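PDB 1X0U: hypothetical methylmalonyl-CoA decarboxylase alpha subunit from Sulfolobus tokodaii, which probably serves as the carboxyl transferase subunit of a larger enzyme complex, each chain carrying two similar domains of the ClpP/crotonase type. Local coordinates for residues 92-97 with 125-130; 296-301 with 320-325; 74-79 with 101-106. All coordinates share one frame; numbering follows the deposited sequence.

Contact 1. Residues 92-97 with 125-130; sequences TVFAYA and VGAPVV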
# COMPACT_ATOMS: atom_id res chain seq x y z
N THR A 92 17.88 -22.33 -8.12
CA THR A 92 16.70 -22.88 -8.76
C THR A 92 16.24 -22.15 -10.02
O THR A 92 16.00 -20.95 -10.01
CB THR A 92 15.51 -22.92 -7.79
OG1 THR A 92 15.87 -23.66 -6.61
CG2 THR A 92 14.31 -23.59 -8.44
N VAL A 93 16.13 -22.90 -11.12
CA VAL A 93 15.64 -22.31 -12.35
C VAL A 93 14.71 -23.31 -13.02
O VAL A 93 14.84 -24.52 -12.85
CB VAL A 93 16.79 -21.88 -13.34
CG1 VAL A 93 18.14 -21.96 -12.66
CG2 VAL A 93 16.73 -22.69 -14.62
N PHE A 94 13.74 -22.79 -13.76
CA PHE A 94 12.79 -23.61 -14.48
C PHE A 94 13.20 -23.67 -15.94
O PHE A 94 13.93 -22.81 -16.44
CB PHE A 94 11.38 -23.03 -14.36
CG PHE A 94 10.62 -23.53 -13.16
CD1 PHE A 94 10.84 -22.99 -11.90
CD2 PHE A 94 9.69 -24.56 -13.29
CE1 PHE A 94 10.14 -23.46 -10.79
CE2 PHE A 94 9.00 -25.05 -12.20
CZ PHE A 94 9.22 -24.50 -10.95
N ALA A 95 12.74 -24.70 -16.63
CA ALA A 95 13.05 -24.84 -18.04
C ALA A 95 12.12 -25.81 -18.73
O ALA A 95 11.45 -26.62 -18.08
CB ALA A 95 14.50 -25.33 -18.21
N TYR A 96 12.04 -25.67 -20.04
CA TYR A 96 11.29 -26.60 -20.86
C TYR A 96 12.23 -26.89 -22.02
O TYR A 96 13.02 -26.04 -22.42
CB TYR A 96 9.96 -26.03 -21.34
CG TYR A 96 10.03 -24.86 -22.30
CD1 TYR A 96 9.80 -23.56 -21.85
CD2 TYR A 96 10.28 -25.06 -23.66
CE1 TYR A 96 9.80 -22.50 -22.74
CE2 TYR A 96 10.28 -24.00 -24.55
CZ TYR A 96 10.04 -22.72 -24.08
OH TYR A 96 10.07 -21.65 -24.95
N ALA A 97 12.15 -28.12 -22.51
CA ALA A 97 12.99 -28.55 -23.62
C ALA A 97 12.06 -29.29 -24.56
O ALA A 97 11.54 -30.35 -24.22
CB ALA A 97 14.10 -29.47 -23.13
N VAL A 125 7.31 -18.76 -7.47
CA VAL A 125 8.47 -18.87 -6.58
C VAL A 125 9.63 -17.92 -6.90
O VAL A 125 10.63 -17.87 -6.17
CB VAL A 125 9.02 -20.32 -6.56
CG1 VAL A 125 7.92 -21.29 -6.08
CG2 VAL A 125 9.53 -20.71 -7.93
N GLY A 126 9.50 -17.16 -7.98
CA GLY A 126 10.55 -16.23 -8.35
C GLY A 126 11.81 -16.87 -8.88
O GLY A 126 12.91 -16.57 -8.43
N ALA A 127 11.67 -17.77 -9.85
CA ALA A 127 12.85 -18.41 -10.43
C ALA A 127 12.93 -18.18 -11.93
O ALA A 127 11.90 -18.06 -12.60
CB ALA A 127 12.85 -19.90 -10.13
N PRO A 128 14.15 -18.08 -12.48
CA PRO A 128 14.34 -17.86 -13.91
C PRO A 128 13.77 -19.02 -14.73
O PRO A 128 13.49 -20.10 -14.19
CB PRO A 128 15.87 -17.80 -14.06
CG PRO A 128 16.36 -17.38 -12.68
CD PRO A 128 15.44 -18.15 -11.76
N VAL A 129 13.60 -18.80 -16.02
CA VAL A 129 13.10 -19.83 -16.92
C VAL A 129 13.88 -19.83 -18.23
O VAL A 129 14.00 -18.80 -18.89
CB VAL A 129 11.61 -19.62 -17.28
CG1 VAL A 129 11.39 -18.19 -17.72
CG2 VAL A 129 11.22 -20.56 -18.42
N VAL A 130 14.44 -20.97 -18.59
CA VAL A 130 15.15 -21.02 -19.85
C VAL A 130 14.40 -22.01 -20.72
O VAL A 130 14.12 -23.15 -20.32
CB VAL A 130 16.66 -21.42 -19.71
CG1 VAL A 130 17.09 -21.41 -18.26
CG2 VAL A 130 16.91 -22.75 -20.38

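Contact 2. Residues 296-301 with 320-325; sequences YKIVDN and ARIAGN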
# COMPACT_ATOMS: atom_id res chain seq x y z
N TYR A 296 37.90 -3.90 -20.59
CA TYR A 296 38.66 -4.99 -19.97
C TYR A 296 39.56 -4.46 -18.86
O TYR A 296 39.74 -5.11 -17.83
CB TYR A 296 39.54 -5.75 -20.99
CG TYR A 296 38.82 -6.25 -22.23
CD1 TYR A 296 37.51 -6.72 -22.16
CD2 TYR A 296 39.46 -6.25 -23.47
CE1 TYR A 296 36.84 -7.17 -23.30
CE2 TYR A 296 38.80 -6.70 -24.62
CZ TYR A 296 37.50 -7.16 -24.52
OH TYR A 296 36.84 -7.60 -25.65
N LYS A 297 40.13 -3.28 -19.09
CA LYS A 297 41.01 -2.67 -18.11
C LYS A 297 40.27 -2.24 -16.85
O LYS A 297 40.84 -2.23 -15.77
CB LYS A 297 41.70 -1.43 -18.69
CG LYS A 297 43.19 -1.59 -19.03
CD LYS A 297 43.42 -1.78 -20.52
CE LYS A 297 44.83 -1.35 -20.95
NZ LYS A 297 45.92 -1.99 -20.15
N ILE A 298 38.99 -1.90 -16.98
CA ILE A 298 38.23 -1.46 -15.81
C ILE A 298 37.63 -2.55 -14.97
O ILE A 298 37.65 -2.48 -13.74
CB ILE A 298 37.08 -0.50 -16.20
CG1 ILE A 298 37.64 0.76 -16.86
CG2 ILE A 298 36.28 -0.12 -14.95
CD1 ILE A 298 36.61 1.60 -17.56
N VAL A 299 37.09 -3.58 -15.61
CA VAL A 299 36.40 -4.65 -14.90
C VAL A 299 37.25 -5.79 -14.34
O VAL A 299 38.38 -5.99 -14.75
CB VAL A 299 35.32 -5.25 -15.79
CG1 VAL A 299 34.41 -4.14 -16.29
CG2 VAL A 299 35.95 -5.98 -16.98
N ASP A 300 36.65 -6.53 -13.40
CA ASP A 300 37.29 -7.65 -12.75
C ASP A 300 37.88 -8.65 -13.77
O ASP A 300 37.17 -9.14 -14.66
CB ASP A 300 36.28 -8.38 -11.86
CG ASP A 300 35.80 -7.53 -10.68
OD1 ASP A 300 36.09 -6.31 -10.62
OD2 ASP A 300 35.10 -8.09 -9.81
N ASN A 301 39.17 -8.93 -13.64
CA ASN A 301 39.87 -9.87 -14.51
C ASN A 301 39.58 -9.69 -16.00
O ASN A 301 39.72 -10.64 -16.79
CB ASN A 301 39.52 -11.30 -14.09
CG ASN A 301 39.81 -11.56 -12.62
OD1 ASN A 301 39.01 -12.18 -11.92
ND2 ASN A 301 40.95 -11.09 -12.15
N ALA A 320 29.51 -7.48 -16.61
CA ALA A 320 30.84 -7.64 -16.06
C ALA A 320 30.71 -7.44 -14.57
O ALA A 320 29.64 -7.12 -14.07
CB ALA A 320 31.79 -6.60 -16.64
N ARG A 321 31.80 -7.63 -13.86
CA ARG A 321 31.78 -7.41 -12.44
C ARG A 321 32.82 -6.37 -12.11
O ARG A 321 33.87 -6.31 -12.76
CB ARG A 321 32.07 -8.70 -11.67
CG ARG A 321 30.88 -9.62 -11.57
CD ARG A 321 31.27 -10.99 -11.10
NE ARG A 321 30.15 -11.92 -11.25
CZ ARG A 321 29.03 -11.86 -10.54
NH1 ARG A 321 28.89 -10.91 -9.62
NH2 ARG A 321 28.04 -12.72 -10.76
N ILE A 322 32.52 -5.53 -11.14
CA ILE A 322 33.45 -4.51 -10.68
C ILE A 322 33.57 -4.69 -9.18
O ILE A 322 32.66 -4.34 -8.43
CB ILE A 322 32.97 -3.10 -11.01
CG1 ILE A 322 33.13 -2.86 -12.52
CG2 ILE A 322 33.78 -2.08 -10.22
CD1 ILE A 322 32.76 -1.48 -12.98
N ALA A 323 34.70 -5.26 -8.76
CA ALA A 323 34.93 -5.54 -7.35
C ALA A 323 33.89 -6.54 -6.88
O ALA A 323 33.31 -6.40 -5.80
CB ALA A 323 34.84 -4.25 -6.52
N GLY A 324 33.63 -7.55 -7.71
CA GLY A 324 32.67 -8.58 -7.36
C GLY A 324 31.21 -8.34 -7.67
O GLY A 324 30.44 -9.29 -7.73
N ASN A 325 30.81 -7.08 -7.87
CA ASN A 325 29.41 -6.76 -8.17
C ASN A 325 29.12 -6.58 -9.66
O ASN A 325 29.90 -6.00 -10.41
CB ASN A 325 28.97 -5.50 -7.42
CG ASN A 325 28.77 -5.74 -5.95
OD1 ASN A 325 28.98 -4.85 -5.13
ND2 ASN A 325 28.35 -6.95 -5.59
O HOH W 1 34.35 -8.80 -15.14

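Contact 3. Residues 74-79 with 101-106; sequences QRFYGD and TVLGGS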
# COMPACT_ATOMS: atom_id res chain seq x y z
N GLN A 74 -1.48 -41.25 -32.23
CA GLN A 74 -0.16 -40.70 -31.88
C GLN A 74 -0.09 -40.07 -30.49
O GLN A 74 0.14 -38.86 -30.35
CB GLN A 74 0.27 -39.65 -32.92
CG GLN A 74 0.83 -40.22 -34.21
CD GLN A 74 2.13 -40.98 -33.99
OE1 GLN A 74 2.17 -42.00 -33.30
NE2 GLN A 74 3.21 -40.47 -34.58
N ARG A 75 -0.28 -40.88 -29.45
CA ARG A 75 -0.22 -40.36 -28.10
C ARG A 75 1.15 -40.54 -27.45
O ARG A 75 1.40 -41.53 -26.75
CB ARG A 75 -1.31 -40.99 -27.22
CG ARG A 75 -2.58 -40.15 -27.12
CD ARG A 75 -3.29 -40.07 -28.46
NE ARG A 75 -4.33 -39.04 -28.50
CZ ARG A 75 -5.40 -39.00 -27.70
NH1 ARG A 75 -6.29 -38.02 -27.83
NH2 ARG A 75 -5.57 -39.92 -26.76
N PHE A 76 2.04 -39.58 -27.68
CA PHE A 76 3.38 -39.63 -27.11
C PHE A 76 3.34 -39.02 -25.71
O PHE A 76 2.84 -37.92 -25.53
CB PHE A 76 4.34 -38.81 -27.96
CG PHE A 76 4.67 -39.43 -29.29
CD1 PHE A 76 5.62 -40.45 -29.37
CD2 PHE A 76 4.07 -38.97 -30.45
CE1 PHE A 76 5.96 -40.99 -30.61
CE2 PHE A 76 4.40 -39.51 -31.69
CZ PHE A 76 5.35 -40.52 -31.77
N TYR A 77 3.84 -39.74 -24.72
CA TYR A 77 3.86 -39.21 -23.35
C TYR A 77 4.63 -37.89 -23.31
O TYR A 77 5.74 -37.81 -23.83
CB TYR A 77 4.52 -40.20 -22.40
CG TYR A 77 3.70 -41.42 -22.07
CD1 TYR A 77 2.42 -41.30 -21.54
CD2 TYR A 77 4.23 -42.70 -22.23
CE1 TYR A 77 1.68 -42.42 -21.18
CE2 TYR A 77 3.51 -43.83 -21.88
CZ TYR A 77 2.23 -43.69 -21.35
OH TYR A 77 1.53 -44.81 -21.00
N GLY A 78 4.05 -36.87 -22.69
CA GLY A 78 4.72 -35.59 -22.60
C GLY A 78 4.33 -34.62 -23.70
O GLY A 78 4.62 -33.42 -23.61
N ASP A 79 3.68 -35.14 -24.74
CA ASP A 79 3.20 -34.35 -25.87
C ASP A 79 4.24 -33.48 -26.58
O ASP A 79 3.89 -32.48 -27.20
CB ASP A 79 2.02 -33.47 -25.43
CG ASP A 79 1.17 -32.98 -26.60
OD1 ASP A 79 0.59 -31.89 -26.50
OD2 ASP A 79 1.07 -33.69 -27.62
N THR A 101 11.75 -34.94 -31.80
CA THR A 101 11.39 -36.28 -32.27
C THR A 101 9.91 -36.59 -32.07
O THR A 101 9.41 -37.60 -32.55
CB THR A 101 12.20 -37.38 -31.55
OG1 THR A 101 11.74 -37.53 -30.21
CG2 THR A 101 13.69 -37.03 -31.55
N VAL A 102 9.21 -35.73 -31.34
CA VAL A 102 7.79 -35.94 -31.10
C VAL A 102 7.02 -34.97 -31.98
O VAL A 102 6.79 -33.82 -31.62
CB VAL A 102 7.43 -35.72 -29.61
CG1 VAL A 102 5.93 -35.82 -29.40
CG2 VAL A 102 8.13 -36.75 -28.75
N LEU A 103 6.62 -35.45 -33.16
CA LEU A 103 5.87 -34.63 -34.11
C LEU A 103 6.60 -33.31 -34.37
O LEU A 103 6.05 -32.22 -34.17
CB LEU A 103 4.45 -34.38 -33.56
CG LEU A 103 3.63 -35.64 -33.23
CD1 LEU A 103 2.33 -35.27 -32.50
CD2 LEU A 103 3.32 -36.39 -34.52
N GLY A 104 7.85 -33.42 -34.81
CA GLY A 104 8.65 -32.24 -35.09
C GLY A 104 8.62 -31.19 -34.00
O GLY A 104 8.73 -30.00 -34.28
N GLY A 105 8.47 -31.62 -32.75
CA GLY A 105 8.41 -30.69 -31.63
C GLY A 105 7.28 -29.67 -31.74
O GLY A 105 7.29 -28.67 -31.04
N SER A 106 6.31 -29.93 -32.61
CA SER A 106 5.18 -29.03 -32.81
C SER A 106 4.49 -28.63 -31.50
O SER A 106 4.50 -29.38 -30.53
CB SER A 106 4.16 -29.65 -33.77
OG SER A 106 3.68 -30.89 -33.29

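Contact 1. Residues 92-97 with 125-130
Phe94 meets Val125 and Ala127 where a parallel strand pair begins, and the three illustrate how side-chain direction sorts the two faces of a sheet. Ala127 CB lies at the edge of the Phe94 ring, near its plane and 4.1 Å from CD1. Farther along the ring, Val125 CG2 comes to 4.0 Å from CE1, with the two side chains crossing at about a right angle. The Phe94 CG sits beside its backbone N and anti to the carbonyl carbon (chi1 -89°), and the ring extends on the face that Phe94 shares with Val129. The other face is made by smaller groups. Val130 spreads its branches over two neighbours: CG2 reaches Ala95 CB at 4.1 Å, while CG1 comes to 3.9 Å from Val93 CG2, those two valines crossing obliquely. Both have nearly eclipsed chi1, so the choice of branch is tentative.

Between the faces the main chains are joined in parallel register, Phe94 opposite Val129 and Ala95 opposite Val130. Phe94 N donates to Pro128 O (2.7 Å, nearly straight at 172°), Phe94 O accepts from Val130 N (2.9 Å), and Tyr96 N gives a longer bond to Val130 O (3.3 Å). This is the strand pairing of a beta-alpha-beta unit, with helix 109-125 as the connection; its Leu121 and Ala122 pack on Phe94, and Met504 of a second subunit touches Phe94 and Val125. Chemically, three backbone hydrogen bonds hold the parallel register, and the side chains add uncharged apolar contact among residues nearly all buried.

Contact 2. Residues 296-301 with 320-325
Asp300 reaches from the loop after helix 291-298 to the tip of a beta hairpin, a worked example of a carboxylate gripping successive backbone N-H groups. Its CB lies 3.3 Å from Arg321 O, the atom that also accepts a bond from Asp300 N (2.9 Å, 165°). The CG, beside the backbone N and anti to the carbonyl carbon (chi1 -65°), lies 3.1 Å from the same Arg321 O, and from it both oxygens point into the type I' turn Ile322–Asn325. OD1 accepts from Ala323 N and OD2 from Gly324 N (2.6 Å), each through its syn lone pair; the two bonds would fix the rotation of the group. OD1 has a second partner in Arg495, a salt bridge that probably favours the charged form. A water bound to Asp300 O and Arg321 N adds a further link. Beside this polar grip, Val299 CG1 packs on Ala320 CB at 3.6 Å.

The turn joins antiparallel strands 315-322 and 325-332. Val299, just past helix 291-298, also touches Ile329 of the second strand, while helix 494-505 packs against the hairpin tip through Ile498 on Ile322 and Val499 on Ala323, and supplies Arg495.

Contact 3. Residues 74-79 with 101-106
Phe76 and Val102 form the centre of an apolar meeting between two irregular loops. Val102 CG1 stands anti to its backbone N (chi1 175°) and bears on the root of the phenylalanine, 3.7 Å from CB and 3.8 Å from both CG and CD2, the two side chains passing each other while pointing opposite ways. Leu103 meets the far part of the same ring, its CG 4.2 Å from Phe76 CE2. Gln74 reaches the same leucine with its amide end, NE2 standing 4.1 Å from Leu103 CD2, a van der Waals approach.

Hydrogen bonds work within each segment, and none joins 74-79 to 101-106. The 74-79 segment folds into a type II turn, closed by Asp79 N to Phe76 O (3.0 Å), with Gly78 holding backbone angles that suit glycine. In 101-106, Leu103 O is gripped twice by Ser106, from its backbone N (2.8 Å) and from OG (2.9 Å), the hydroxyl lying in the carbonyl plane.

Arg139 links the two segments, by a salt bridge to Asp79 OD2 and a hydrogen bond to Ser106 OG. Segment 74-79 leads into strand 81-88, and segment 101-106 connects strand 91-98 with helix 109-125. That helix bonds back to the first loop through His111 to Asp79 O and Lys114 to Gly78 O, while Tyr77 turns to helix 8-23.

How the contacts relate
Contacts 1 and 3 share one strand-helix connection. Their segments alternate along the chain: strand 91-98 runs out of contact 1 into the 101-106 loop, and helix 109-125 then returns to 125-130. Their centres lie 22 Å apart. Contact 2 belongs to the second mixed sheet, its centre 27 Å from that of contact 1 and 45 Å from that of contact 3, on the opposite side of the chain's centre from the latter. The two sheets have the same strand order, but contact 1 uses the third strand of its sheet, 91-98, and contact 2 the second of its own, 315-322. The nearest atoms of contacts 1 and 2 are about 13 Å apart.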